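Local coordinates for Galactose/lactose metabolism regulatory protein GAL80 (Saccharomyces cerevisiae, PDB 3BTV) that represses the yeast galactose and lactose metabolic genes by binding the activator GAL4 and blocking its transcriptional activation when no inducing sugar is present, at residues B[51-60]-B[74-84]; B[85-95]-B[112-123]. The protein carries 1 engineered substitution. All coordinates share one frame; numbering follows the deposited sequence.

Both contacts lie in the Rossmann-fold domain and belong to one six-stranded parallel sheet. Contact 1 pairs strand 50-56 with the outermost strand 76-78. Contact 2 pairs strand 92-95 with strand 121-125. Strand 21-26 runs between the two pairs. The centres of the contacts are about 12 Å apart. Helix 81-86 is shared: its first residues pack in contact 1 and its last in contact 2. Thr-53 OG1 lies 2.6 Å from Thr-89 O, a probable hydrogen bond between them. Phe-78 CZ also packs 3.4 Å from Ser-87 OG. Relatives of this family commonly bind a dinucleotide on such a fold; the two contacts described here are sheet and helix packing.

Contact 1: B[51-60]-B[74-84]; sequences QITALYSPKI and NATAFPTLESF
Thr-53 and Leu-55 of strand 51-56 bond to Thr-76 and Phe-78 of strand 76-78, the outer edge of the parallel Rossmann sheet. The two strands are joined by helix 60-69 in a beta-alpha-beta crossover. Three backbone bonds hold them. Thr-76 N donates to Thr-53 O at 3.2 Å, from well above the carbonyl plane. Leu-55 N gives a weak bond to Thr-76 O. Leu-55 O is met almost head-on by Phe-78 N at 3.1 Å, with a C=O...N angle of 176°. At the start of the pairing Ala-75 CA adds a CA-H...O contact to Thr-53 O. The hydroxyl of Thr-53 is satisfied outside the pair, by Thr-89 O.

Ala-54 CB packs on both Phe-78 CE1 and Phe-84 CE1. The Phe-84 ring takes Tyr-56 CB over one face and has Leu-55 N at its edge. Phe-84 CD1 is 3.4 Å from Tyr-56 CB. A chi1 of 166°, with CG opposite the backbone N, carries the Tyr-56 ring to the start of helix 81-86. Leu-81 CA lies over one face of that ring, offset toward the rim, and the carbonyl oxygens of Phe-78 and Pro-79 sit at the edge. Thr-80 is the N-cap of this helix. Its carbonyl oxygen accepts two bonds from the same face of its plane: Phe-84 N at 3.1 Å and Ser-83 OG at 2.7 Å.

Contact 2: B[85-95]-B[112-123]; sequences ASSSTIDMIVI and FSKNNPNLKYLF
Met-92 CE comes in obliquely on the Tyr-121 ring, 3.4 Å from Tyr-121 CG. The Phe-123 ring is also approached at a slant, by Val-94 CG2 and more distantly by Met-92 SD. Met-92 runs extended to its sulfur and then bends (chi3 -71°), which turns CE back onto Tyr-121. The Phe-123 ring also meets that of His-39, their planes about 60° apart. Side chains of helix 363-380 and strand 148-152 touch Tyr-121 and Phe-123, and Tyr-121 OH is hydrogen-bonded to His-379 ND1.

The amide of Asn-116 faces the loop before strand 92-95. Its ND2 donates to Ile-90 O at 2.7 Å, with the acceptor close to the amide plane. OD1 takes Asn-118 N at 2.9 Å from above its carbonyl plane, forming an Asx turn. With an alanine in its place, Ile-90 O would probably lose this donor and the 116-119 turn the oxygen that takes Asn-118 N.

This loop leads into strand 92-95, which pairs in parallel with strand 121-123; the two are joined through helix 102-112 as a beta-alpha-beta unit of the Rossmann fold. Asp-91 O grips two amides, Lys-120 N at 2.8 Å and Tyr-121 N at 3.1 Å, both in its carbonyl plane. The pairing continues through Ile-93 N to Tyr-121 O, Phe-123 N to Ile-93 O and Ile-95 N to Phe-123 O. On the face toward helix 102-112, Ile-93 CG1 and Leu-119 CD1 meet at 3.7 Å, their side chains crossing at about a right angle. Beside them Leu-122 CD1 touches Ile-95 CD1 at 3.5 Å.

Contact 1: B[51-60]-B[74-84]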
loop_
_atom_site.group_PDB
_atom_site.type_symbol
_atom_site.label_atom_id
_atom_site.label_comp_id
_atom_site.label_asym_id
_atom_site.label_seq_id
_atom_site.Cartn_x
_atom_site.Cartn_y
_atom_site.Cartn_z
ATOM N N GLN B 51 -18.752 12.469 38.871
ATOM C CA GLN B 51 -20.101 12.984 39.036
ATOM C C GLN B 51 -20.329 14.211 38.159
ATOM O O GLN B 51 -19.514 15.132 38.140
ATOM C CB GLN B 51 -20.372 13.325 40.503
ATOM C CG GLN B 51 -20.903 12.161 41.325
ATOM C CD GLN B 51 -22.182 11.583 40.749
ATOM O OE1 GLN B 51 -22.148 10.695 39.897
ATOM N NE2 GLN B 51 -23.320 12.083 41.217
ATOM N N ILE B 52 -21.445 14.215 37.436
ATOM C CA ILE B 52 -21.808 15.347 36.592
ATOM C C ILE B 52 -22.489 16.442 37.406
ATOM O O ILE B 52 -23.666 16.336 37.750
ATOM C CB ILE B 52 -22.722 14.903 35.433
ATOM C CG1 ILE B 52 -21.938 14.023 34.450
ATOM C CG2 ILE B 52 -23.302 16.103 34.713
ATOM C CD1 ILE B 52 -22.778 13.477 33.306
ATOM N N THR B 53 -21.740 17.498 37.706
ATOM C CA THR B 53 -22.241 18.574 38.550
ATOM C C THR B 53 -22.663 19.798 37.741
ATOM O O THR B 53 -23.297 20.710 38.267
ATOM C CB THR B 53 -21.186 19.010 39.583
ATOM O OG1 THR B 53 -20.080 19.624 38.909
ATOM C CG2 THR B 53 -20.695 17.811 40.385
ATOM N N ALA B 54 -22.305 19.816 36.465
ATOM C CA ALA B 54 -22.633 20.947 35.608
ATOM C C ALA B 54 -22.934 20.489 34.188
ATOM O O ALA B 54 -22.488 19.426 33.761
ATOM C CB ALA B 54 -21.501 21.951 35.609
ATOM N N LEU B 55 -23.684 21.304 33.454
ATOM C CA LEU B 55 -24.098 20.947 32.103
ATOM C C LEU B 55 -24.421 22.232 31.361
ATOM O O LEU B 55 -25.034 23.134 31.932
ATOM C CB LEU B 55 -25.345 20.065 32.165
ATOM C CG LEU B 55 -25.446 18.859 31.240
ATOM C CD1 LEU B 55 -24.423 17.821 31.643
ATOM C CD2 LEU B 55 -26.845 18.268 31.281
ATOM N N TYR B 56 -24.016 22.330 30.099
ATOM C CA TYR B 56 -24.343 23.526 29.325
ATOM C C TYR B 56 -24.621 23.265 27.855
ATOM O O TYR B 56 -23.999 22.418 27.232
ATOM C CB TYR B 56 -23.246 24.588 29.438
ATOM C CG TYR B 56 -23.379 25.677 28.396
ATOM C CD1 TYR B 56 -24.250 26.746 28.584
ATOM C CD2 TYR B 56 -22.649 25.627 27.214
ATOM C CE1 TYR B 56 -24.383 27.742 27.629
ATOM C CE2 TYR B 56 -22.776 26.619 26.253
ATOM C CZ TYR B 56 -23.644 27.676 26.468
ATOM O OH TYR B 56 -23.772 28.660 25.516
ATOM N N SER B 57 -25.563 24.026 27.314
ATOM C CA SER B 57 -25.803 24.067 25.879
ATOM C C SER B 57 -26.562 25.353 25.560
ATOM O O SER B 57 -27.144 25.971 26.456
ATOM C CB SER B 57 -26.586 22.834 25.414
ATOM O OG SER B 57 -27.890 22.808 25.962
ATOM N N PRO B 58 -26.547 25.770 24.285
ATOM C CA PRO B 58 -27.270 26.979 23.887
ATOM C C PRO B 58 -28.712 26.926 24.375
ATOM O O PRO B 58 -29.120 27.781 25.163
ATOM C CB PRO B 58 -27.219 26.926 22.360
ATOM C CG PRO B 58 -25.985 26.150 22.058
ATOM C CD PRO B 58 -25.876 25.121 23.145
ATOM N N LYS B 59 -29.465 25.927 23.922
ATOM C CA LYS B 59 -30.833 25.726 24.391
ATOM C C LYS B 59 -30.833 25.182 25.814
ATOM O O LYS B 59 -30.808 23.971 26.029
ATOM C CB LYS B 59 -31.603 24.788 23.454
ATOM C CG LYS B 59 -32.140 25.459 22.191
ATOM C CD LYS B 59 -33.282 26.422 22.512
ATOM C CE LYS B 59 -33.824 27.093 21.255
ATOM N NZ LYS B 59 -34.389 26.109 20.287
ATOM N N ILE B 60 -30.861 26.093 26.783
ATOM C CA ILE B 60 -30.822 25.736 28.195
ATOM C C ILE B 60 -31.857 24.666 28.549
ATOM O O ILE B 60 -31.712 23.957 29.544
ATOM C CB ILE B 60 -31.023 26.985 29.077
ATOM C CG1 ILE B 60 -30.103 28.112 28.598
ATOM C CG2 ILE B 60 -30.774 26.660 30.547
ATOM C CD1 ILE B 60 -30.348 29.441 29.281
ATOM N N ASN B 74 -27.064 16.123 40.903
ATOM C CA ASN B 74 -25.979 17.025 41.274
ATOM C C ASN B 74 -25.684 18.044 40.186
ATOM O O ASN B 74 -24.940 19.000 40.402
ATOM C CB ASN B 74 -24.712 16.247 41.613
ATOM C CG ASN B 74 -24.784 15.585 42.965
ATOM O OD1 ASN B 74 -23.834 15.644 43.746
ATOM N ND2 ASN B 74 -25.916 14.957 43.260
ATOM N N ALA B 75 -26.277 17.835 39.016
ATOM C CA ALA B 75 -26.027 18.694 37.866
ATOM C C ALA B 75 -26.986 19.875 37.818
ATOM O O ALA B 75 -28.199 19.712 37.941
ATOM C CB ALA B 75 -26.113 17.891 36.574
ATOM N N THR B 76 -26.426 21.065 37.640
ATOM C CA THR B 76 -27.220 22.263 37.433
ATOM C C THR B 76 -26.984 22.773 36.017
ATOM O O THR B 76 -25.855 22.764 35.532
ATOM C CB THR B 76 -26.870 23.360 38.459
ATOM O OG1 THR B 76 -25.466 23.640 38.401
ATOM C CG2 THR B 76 -27.222 22.898 39.863
ATOM N N ALA B 77 -28.054 23.207 35.358
ATOM C CA ALA B 77 -27.977 23.664 33.971
ATOM C C ALA B 77 -27.640 25.150 33.869
ATOM O O ALA B 77 -28.489 26.009 34.115
ATOM C CB ALA B 77 -29.281 23.367 33.242
ATOM N N PHE B 78 -26.400 25.448 33.492
ATOM C CA PHE B 78 -25.947 26.834 33.390
ATOM C C PHE B 78 -26.498 27.525 32.149
ATOM O O PHE B 78 -26.656 26.897 31.100
ATOM C CB PHE B 78 -24.419 26.914 33.431
ATOM C CG PHE B 78 -23.837 26.580 34.777
ATOM C CD1 PHE B 78 -23.899 25.286 35.273
ATOM C CD2 PHE B 78 -23.239 27.561 35.551
ATOM C CE1 PHE B 78 -23.371 24.976 36.514
ATOM C CE2 PHE B 78 -22.709 27.257 36.794
ATOM C CZ PHE B 78 -22.776 25.964 37.276
ATOM N N PRO B 79 -26.795 28.829 32.275
ATOM C CA PRO B 79 -27.450 29.638 31.244
ATOM C C PRO B 79 -26.477 30.083 30.166
ATOM O O PRO B 79 -26.812 30.067 28.980
ATOM C CB PRO B 79 -27.935 30.876 32.019
ATOM C CG PRO B 79 -27.610 30.617 33.475
ATOM C CD PRO B 79 -26.508 29.622 33.479
ATOM N N THR B 80 -25.285 30.490 30.587
ATOM C CA THR B 80 -24.283 31.011 29.668
ATOM C C THR B 80 -23.017 30.173 29.730
ATOM O O THR B 80 -22.784 29.454 30.704
ATOM C CB THR B 80 -23.912 32.464 30.018
ATOM O OG1 THR B 80 -23.291 32.501 31.309
ATOM C CG2 THR B 80 -25.153 33.335 30.041
ATOM N N LEU B 81 -22.198 30.266 28.691
ATOM C CA LEU B 81 -20.910 29.592 28.702
ATOM C C LEU B 81 -20.068 30.193 29.822
ATOM O O LEU B 81 -19.298 29.499 30.484
ATOM C CB LEU B 81 -20.204 29.756 27.356
ATOM C CG LEU B 81 -18.896 28.979 27.163
ATOM C CD1 LEU B 81 -19.124 27.483 27.325
ATOM C CD2 LEU B 81 -18.267 29.288 25.804
ATOM N N GLU B 82 -20.234 31.494 30.032
ATOM C CA GLU B 82 -19.488 32.213 31.057
ATOM C C GLU B 82 -19.766 31.675 32.457
ATOM O O GLU B 82 -18.840 31.366 33.204
ATOM C CB GLU B 82 -19.814 33.702 31.007
ATOM C CG GLU B 82 -19.269 34.481 32.183
ATOM C CD GLU B 82 -19.361 35.973 31.974
ATOM O OE1 GLU B 82 -19.566 36.396 30.817
ATOM O OE2 GLU B 82 -19.223 36.721 32.964
ATOM N N SER B 83 -21.042 31.583 32.813
ATOM C CA SER B 83 -21.430 31.012 34.095
ATOM C C SER B 83 -20.891 29.588 34.220
ATOM O O SER B 83 -20.242 29.241 35.208
ATOM C CB SER B 83 -22.950 31.022 34.246
ATOM O OG SER B 83 -23.576 30.426 33.121
ATOM N N PHE B 84 -21.152 28.771 33.205
ATOM C CA PHE B 84 -20.656 27.396 33.170
ATOM C C PHE B 84 -19.158 27.325 33.475
ATOM O O PHE B 84 -18.735 26.628 34.400
ATOM C CB PHE B 84 -20.958 26.755 31.806
ATOM C CG PHE B 84 -20.483 25.325 31.672
ATOM C CD1 PHE B 84 -21.251 24.272 32.155
ATOM C CD2 PHE B 84 -19.279 25.036 31.045
ATOM C CE1 PHE B 84 -20.826 22.962 32.029
ATOM C CE2 PHE B 84 -18.838 23.713 30.907
ATOM C CZ PHE B 84 -19.613 22.674 31.398
#

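Contact 2: B[85-95]-B[112-123]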
loop_
_atom_site.group_PDB
_atom_site.type_symbol
_atom_site.label_atom_id
_atom_site.label_comp_id
_atom_site.label_asym_id
_atom_site.label_seq_id
_atom_site.Cartn_x
_atom_site.Cartn_y
_atom_site.Cartn_z
ATOM N N ALA B 85 -18.362 28.061 32.703
ATOM C CA ALA B 85 -16.904 27.989 32.797
ATOM C C ALA B 85 -16.357 28.583 34.092
ATOM O O ALA B 85 -15.294 28.175 34.569
ATOM C CB ALA B 85 -16.261 28.666 31.593
ATOM N N SER B 86 -17.079 29.552 34.649
ATOM C CA SER B 86 -16.649 30.235 35.860
ATOM C C SER B 86 -16.922 29.400 37.104
ATOM O O SER B 86 -16.167 29.454 38.074
ATOM C CB SER B 86 -17.342 31.592 35.980
ATOM O OG SER B 86 -17.025 32.418 34.872
ATOM N N SER B 87 -18.006 28.629 37.067
ATOM C CA SER B 87 -18.411 27.819 38.210
ATOM C C SER B 87 -17.225 27.113 38.854
ATOM O O SER B 87 -16.275 26.732 38.176
ATOM C CB SER B 87 -19.467 26.790 37.798
ATOM O OG SER B 87 -19.843 25.971 38.898
ATOM N N SER B 88 -17.285 26.946 40.170
ATOM C CA SER B 88 -16.232 26.255 40.899
ATOM C C SER B 88 -16.693 24.867 41.319
ATOM O O SER B 88 -15.977 24.152 42.018
ATOM C CB SER B 88 -15.807 27.067 42.120
ATOM O OG SER B 88 -16.939 27.542 42.829
ATOM N N THR B 89 -17.891 24.489 40.887
ATOM C CA THR B 89 -18.418 23.159 41.164
ATOM C C THR B 89 -17.864 22.145 40.172
ATOM O O THR B 89 -18.235 20.973 40.203
ATOM C CB THR B 89 -19.954 23.134 41.095
ATOM O OG1 THR B 89 -20.382 23.521 39.783
ATOM C CG2 THR B 89 -20.550 24.090 42.120
ATOM N N ILE B 90 -16.969 22.605 39.301
ATOM C CA ILE B 90 -16.458 21.787 38.202
ATOM C C ILE B 90 -14.966 21.486 38.312
ATOM O O ILE B 90 -14.148 22.390 38.481
ATOM C CB ILE B 90 -16.693 22.466 36.840
ATOM C CG1 ILE B 90 -18.167 22.828 36.658
ATOM C CG2 ILE B 90 -16.219 21.559 35.711
ATOM C CD1 ILE B 90 -18.432 23.692 35.437
ATOM N N ASP B 91 -14.615 20.210 38.188
ATOM C CA ASP B 91 -13.218 19.783 38.244
ATOM C C ASP B 91 -12.690 19.390 36.866
ATOM O O ASP B 91 -11.538 19.665 36.522
ATOM C CB ASP B 91 -13.064 18.601 39.195
ATOM C CG ASP B 91 -13.633 18.884 40.565
ATOM O OD1 ASP B 91 -13.566 20.050 41.010
ATOM O OD2 ASP B 91 -14.143 17.935 41.198
ATOM N N MET B 92 -13.536 18.730 36.086
ATOM C CA MET B 92 -13.170 18.336 34.735
ATOM C C MET B 92 -14.205 18.799 33.722
ATOM O O MET B 92 -15.392 18.499 33.855
ATOM C CB MET B 92 -13.003 16.821 34.637
ATOM C CG MET B 92 -12.836 16.333 33.197
ATOM S SD MET B 92 -12.571 14.548 33.026
ATOM C CE MET B 92 -10.917 14.401 33.678
ATOM N N ILE B 93 -13.754 19.529 32.708
ATOM C CA ILE B 93 -14.649 19.957 31.639
ATOM C C ILE B 93 -14.494 19.035 30.437
ATOM O O ILE B 93 -13.378 18.738 30.011
ATOM C CB ILE B 93 -14.401 21.424 31.233
ATOM C CG1 ILE B 93 -14.877 22.365 32.346
ATOM C CG2 ILE B 93 -15.113 21.748 29.935
ATOM C CD1 ILE B 93 -14.492 23.817 32.139
ATOM N N VAL B 94 -15.623 18.565 29.915
ATOM C CA VAL B 94 -15.626 17.725 28.726
ATOM C C VAL B 94 -16.328 18.454 27.590
ATOM O O VAL B 94 -17.453 18.915 27.747
ATOM C CB VAL B 94 -16.354 16.393 28.975
ATOM C CG1 VAL B 94 -16.223 15.491 27.758
ATOM C CG2 VAL B 94 -15.790 15.708 30.200
ATOM N N ILE B 95 -15.653 18.579 26.455
ATOM C CA ILE B 95 -16.265 19.174 25.273
ATOM C C ILE B 95 -16.566 18.077 24.254
ATOM O O ILE B 95 -15.652 17.483 23.676
ATOM C CB ILE B 95 -15.362 20.233 24.627
ATOM C CG1 ILE B 95 -15.460 21.555 25.383
ATOM C CG2 ILE B 95 -15.772 20.476 23.192
ATOM C CD1 ILE B 95 -14.691 21.577 26.666
ATOM N N PHE B 112 -12.882 32.187 30.689
ATOM C CA PHE B 112 -13.785 32.261 31.838
ATOM C C PHE B 112 -13.353 31.246 32.893
ATOM O O PHE B 112 -13.593 31.424 34.086
ATOM C CB PHE B 112 -15.233 31.975 31.423
ATOM C CG PHE B 112 -15.793 32.953 30.425
ATOM C CD1 PHE B 112 -16.164 32.531 29.156
ATOM C CD2 PHE B 112 -15.963 34.289 30.760
ATOM C CE1 PHE B 112 -16.686 33.426 28.236
ATOM C CE2 PHE B 112 -16.482 35.189 29.847
ATOM C CZ PHE B 112 -16.845 34.757 28.584
ATOM N N SER B 113 -12.722 30.173 32.424
ATOM C CA SER B 113 -12.231 29.105 33.287
ATOM C C SER B 113 -11.395 29.632 34.446
ATOM O O SER B 113 -11.251 28.968 35.476
ATOM C CB SER B 113 -11.383 28.132 32.467
ATOM O OG SER B 113 -10.443 27.462 33.289
ATOM N N LYS B 114 -10.833 30.821 34.268
ATOM C CA LYS B 114 -9.906 31.369 35.247
ATOM C C LYS B 114 -10.583 31.651 36.584
ATOM O O LYS B 114 -9.913 31.755 37.609
ATOM C CB LYS B 114 -9.195 32.603 34.684
ATOM C CG LYS B 114 -8.410 32.285 33.412
ATOM C CD LYS B 114 -7.503 33.425 32.968
ATOM C CE LYS B 114 -6.592 32.970 31.828
ATOM N NZ LYS B 114 -5.720 34.067 31.320
ATOM N N ASN B 115 -11.911 31.739 36.570
ATOM C CA ASN B 115 -12.695 31.974 37.785
ATOM C C ASN B 115 -12.989 30.683 38.548
ATOM O O ASN B 115 -13.680 30.695 39.570
ATOM C CB ASN B 115 -14.013 32.682 37.449
ATOM C CG ASN B 115 -13.807 33.959 36.660
ATOM O OD1 ASN B 115 -14.736 34.474 36.038
ATOM N ND2 ASN B 115 -12.583 34.477 36.680
ATOM N N ASN B 116 -12.473 29.570 38.037
ATOM C CA ASN B 116 -12.632 28.278 38.693
ATOM C C ASN B 116 -11.300 27.729 39.187
ATOM O O ASN B 116 -10.547 27.131 38.422
ATOM C CB ASN B 116 -13.283 27.267 37.749
ATOM C CG ASN B 116 -13.546 25.929 38.418
ATOM O OD1 ASN B 116 -13.274 25.746 39.606
ATOM N ND2 ASN B 116 -14.086 24.986 37.654
ATOM N N PRO B 117 -11.011 27.929 40.480
ATOM C CA PRO B 117 -9.776 27.477 41.131
ATOM C C PRO B 117 -9.679 25.956 41.198
ATOM O O PRO B 117 -8.595 25.412 41.426
ATOM C CB PRO B 117 -9.898 28.054 42.548
ATOM C CG PRO B 117 -10.888 29.166 42.429
ATOM C CD PRO B 117 -11.857 28.715 41.394
ATOM N N ASN B 118 -10.803 25.277 40.997
ATOM C CA ASN B 118 -10.845 23.826 41.124
ATOM C C ASN B 118 -10.610 23.079 39.808
ATOM O O ASN B 118 -10.336 21.879 39.813
ATOM C CB ASN B 118 -12.173 23.396 41.748
ATOM C CG ASN B 118 -12.457 24.113 43.053
ATOM O OD1 ASN B 118 -13.569 24.585 43.289
ATOM N ND2 ASN B 118 -11.444 24.209 43.906
ATOM N N LEU B 119 -10.719 23.784 38.684
ATOM C CA LEU B 119 -10.540 23.141 37.385
ATOM C C LEU B 119 -9.180 22.465 37.287
ATOM O O LEU B 119 -8.141 23.101 37.463
ATOM C CB LEU B 119 -10.715 24.135 36.233
ATOM C CG LEU B 119 -10.803 23.457 34.858
ATOM C CD1 LEU B 119 -12.097 22.668 34.720
ATOM C CD2 LEU B 119 -10.670 24.462 33.729
ATOM N N LYS B 120 -9.197 21.169 37.001
ATOM C CA LYS B 120 -7.970 20.390 36.909
ATOM C C LYS B 120 -7.820 19.741 35.540
ATOM O O LYS B 120 -6.709 19.439 35.105
ATOM C CB LYS B 120 -7.956 19.301 37.985
ATOM C CG LYS B 120 -8.060 19.822 39.407
ATOM C CD LYS B 120 -6.820 20.603 39.807
ATOM C CE LYS B 120 -6.937 21.144 41.228
ATOM N NZ LYS B 120 -7.977 22.204 41.349
ATOM N N TYR B 121 -8.942 19.526 34.862
ATOM C CA TYR B 121 -8.926 18.748 33.636
ATOM C C TYR B 121 -9.750 19.331 32.508
ATOM O O TYR B 121 -10.861 19.819 32.720
ATOM C CB TYR B 121 -9.413 17.327 33.914
ATOM C CG TYR B 121 -8.605 16.594 34.955
ATOM C CD1 TYR B 121 -9.098 16.410 36.243
ATOM C CD2 TYR B 121 -7.348 16.089 34.655
ATOM C CE1 TYR B 121 -8.359 15.737 37.201
ATOM C CE2 TYR B 121 -6.601 15.417 35.605
ATOM C CZ TYR B 121 -7.110 15.245 36.875
ATOM O OH TYR B 121 -6.364 14.576 37.818
ATOM N N LEU B 122 -9.198 19.255 31.302
ATOM C CA LEU B 122 -9.946 19.585 30.096
ATOM C C LEU B 122 -9.905 18.414 29.126
ATOM O O LEU B 122 -8.833 17.982 28.692
ATOM C CB LEU B 122 -9.400 20.843 29.424
ATOM C CG LEU B 122 -10.080 21.162 28.088
ATOM C CD1 LEU B 122 -11.568 21.466 28.306
ATOM C CD2 LEU B 122 -9.381 22.326 27.389
ATOM N N PHE B 123 -11.081 17.905 28.788
ATOM C CA PHE B 123 -11.209 16.713 27.961
ATOM C C PHE B 123 -11.864 17.115 26.643
ATOM O O PHE B 123 -12.999 17.597 26.635
ATOM C CB PHE B 123 -12.088 15.704 28.701
ATOM C CG PHE B 123 -12.128 14.334 28.077
ATOM C CD1 PHE B 123 -12.716 13.277 28.758
ATOM C CD2 PHE B 123 -11.591 14.099 26.829
ATOM C CE1 PHE B 123 -12.764 12.010 28.202
ATOM C CE2 PHE B 123 -11.632 12.830 26.267
ATOM C CZ PHE B 123 -12.221 11.788 26.950
#